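Methyltransferase-like protein 5 (Pyrococcus horikoshii, PDB 1WY7) binds S-adenosyl-L-homocysteine and is probably an S-adenosylmethionine-dependent methyltransferase that acts on RNA. Local coordinates at residues 51-56 and 70-75. Numbering follows the deposited sequence.
Sequences KVVADL and LGAKEV
K51 O takes a weak, bent hydrogen bond from K73 N (3.0 Å), just ahead of the two strands. V52 follows, its two methyls divided between two partners. CG1, anti to the backbone N, lies along the E74 side chain, 3.7 Å from its CG, while CG2 meets the K73 aliphatic chain at CE (3.5 Å). Valine suits this partly exposed face because its branch at CB lets one methyl pack on the aliphatic part of each neighbouring chain, while E74 OE1 forms a salt bridge with K100 of strand 99-103. An alanine in place of E74 would probably leave K100 without this carboxylate and take away the methylene packed on V52 CG1. V53 N then donates a nearly straight bond to E74 O (2.9 Å). This is parallel pairing within a beta-alpha-beta unit of the Rossmann-like methyltransferase fold: strand 52-56, helix 62-69, strand 74-79, with G71, at positive phi, closing the helix in a Schellman motif. On the buried face V53 sets CB against V75 CG2 (4.2 Å) and CG2 against the A72 methyl, small apolar groups on the side that helix 62-69 packs against, through A72 and V75. V75 CA approaches V53 O at 3.0 Å in a CA-H...O contact. Aspartate suits position 55 because its CB packs on V75 CG1 while D55 OD1 hydrogen-bonds to S64 OG of the helix; the D55 side chain lies about 5 Å from the bound S-adenosyl-L-homocysteine.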
loop_
_atom_site.group_PDB
_atom_site.type_symbol
_atom_site.label_atom_id
_atom_site.label_comp_id
_atom_site.label_asym_id
_atom_site.label_seq_id
_atom_site.Cartn_x
_atom_site.Cartn_y
_atom_site.Cartn_z
ATOM N N LYS A 51 -13.560 -1.957 8.633
ATOM C CA LYS A 51 -13.701 -1.723 7.199
ATOM C C LYS A 51 -13.187 -2.867 6.328
ATOM O O LYS A 51 -12.327 -3.647 6.749
ATOM C CB LYS A 51 -12.955 -0.443 6.816
ATOM C CG LYS A 51 -13.351 0.773 7.630
ATOM C CD LYS A 51 -14.718 1.299 7.244
ATOM C CE LYS A 51 -15.061 2.543 8.062
ATOM N NZ LYS A 51 -16.088 3.391 7.394
ATOM N N VAL A 52 -13.731 -2.966 5.117
ATOM C CA VAL A 52 -13.283 -3.971 4.157
ATOM C C VAL A 52 -12.167 -3.254 3.404
ATOM O O VAL A 52 -12.408 -2.272 2.704
ATOM C CB VAL A 52 -14.412 -4.376 3.177
ATOM C CG1 VAL A 52 -13.883 -5.379 2.162
ATOM C CG2 VAL A 52 -15.563 -4.994 3.949
ATOM N N VAL A 53 -10.943 -3.731 3.575
ATOM C CA VAL A 53 -9.786 -3.095 2.952
ATOM C C VAL A 53 -9.103 -3.881 1.846
ATOM O O VAL A 53 -8.886 -5.087 1.968
ATOM C CB VAL A 53 -8.694 -2.764 4.014
ATOM C CG1 VAL A 53 -7.506 -2.066 3.346
ATOM C CG2 VAL A 53 -9.286 -1.901 5.123
ATOM N N ALA A 54 -8.751 -3.178 0.774
ATOM C CA ALA A 54 -8.037 -3.803 -0.328
ATOM C C ALA A 54 -6.606 -3.283 -0.272
ATOM O O ALA A 54 -6.379 -2.073 -0.169
ATOM C CB ALA A 54 -8.692 -3.441 -1.673
ATOM N N ASP A 55 -5.647 -4.203 -0.315
ATOM C CA ASP A 55 -4.225 -3.862 -0.293
ATOM C C ASP A 55 -3.707 -4.175 -1.706
ATOM O O ASP A 55 -3.435 -5.330 -2.031
ATOM C CB ASP A 55 -3.515 -4.720 0.765
ATOM C CG ASP A 55 -2.038 -4.415 0.887
ATOM O OD1 ASP A 55 -1.362 -5.067 1.731
ATOM O OD2 ASP A 55 -1.540 -3.526 0.149
ATOM N N LEU A 56 -3.589 -3.145 -2.541
ATOM C CA LEU A 56 -3.129 -3.327 -3.920
ATOM C C LEU A 56 -1.611 -3.407 -3.974
ATOM O O LEU A 56 -0.910 -2.512 -3.477
ATOM C CB LEU A 56 -3.672 -2.186 -4.796
ATOM C CG LEU A 56 -5.098 -2.359 -5.356
ATOM C CD1 LEU A 56 -5.995 -3.090 -4.386
ATOM C CD2 LEU A 56 -5.681 -0.999 -5.710
ATOM N N LEU A 70 -4.826 -3.411 13.194
ATOM C CA LEU A 70 -5.574 -2.249 13.641
ATOM C C LEU A 70 -7.091 -2.412 13.587
ATOM O O LEU A 70 -7.819 -1.442 13.724
ATOM C CB LEU A 70 -5.137 -1.010 12.858
ATOM C CG LEU A 70 -3.974 -0.177 13.423
ATOM C CD1 LEU A 70 -2.897 -1.056 13.983
ATOM C CD2 LEU A 70 -3.421 0.717 12.335
ATOM N N GLY A 71 -7.568 -3.634 13.376
ATOM C CA GLY A 71 -9.004 -3.866 13.384
ATOM C C GLY A 71 -9.790 -3.919 12.094
ATOM O O GLY A 71 -11.019 -3.795 12.123
ATOM N N ALA A 72 -9.124 -4.104 10.961
ATOM C CA ALA A 72 -9.858 -4.171 9.703
ATOM C C ALA A 72 -10.779 -5.387 9.766
ATOM O O ALA A 72 -10.393 -6.432 10.279
ATOM C CB ALA A 72 -8.892 -4.297 8.520
ATOM N N LYS A 73 -12.004 -5.251 9.270
ATOM C CA LYS A 73 -12.930 -6.376 9.275
ATOM C C LYS A 73 -12.334 -7.484 8.407
ATOM O O LYS A 73 -12.350 -8.651 8.779
ATOM C CB LYS A 73 -14.291 -5.951 8.728
ATOM C CG LYS A 73 -15.331 -7.071 8.741
ATOM C CD LYS A 73 -16.729 -6.535 8.462
ATOM C CE LYS A 73 -16.778 -5.763 7.153
ATOM N NZ LYS A 73 -18.107 -5.131 6.910
ATOM N N GLU A 74 -11.812 -7.102 7.245
ATOM C CA GLU A 74 -11.177 -8.050 6.338
ATOM C C GLU A 74 -10.304 -7.303 5.353
ATOM O O GLU A 74 -10.517 -6.119 5.083
ATOM C CB GLU A 74 -12.211 -8.865 5.554
ATOM C CG GLU A 74 -13.011 -8.077 4.534
ATOM C CD GLU A 74 -13.826 -8.974 3.596
ATOM O OE1 GLU A 74 -13.216 -9.783 2.860
ATOM O OE2 GLU A 74 -15.073 -8.875 3.593
ATOM N N VAL A 75 -9.313 -7.998 4.815
ATOM C CA VAL A 75 -8.424 -7.397 3.848
ATOM C C VAL A 75 -8.358 -8.281 2.614
ATOM O O VAL A 75 -8.347 -9.515 2.715
ATOM C CB VAL A 75 -7.007 -7.226 4.435
ATOM C CG1 VAL A 75 -6.050 -6.701 3.360
ATOM C CG2 VAL A 75 -7.053 -6.268 5.625
#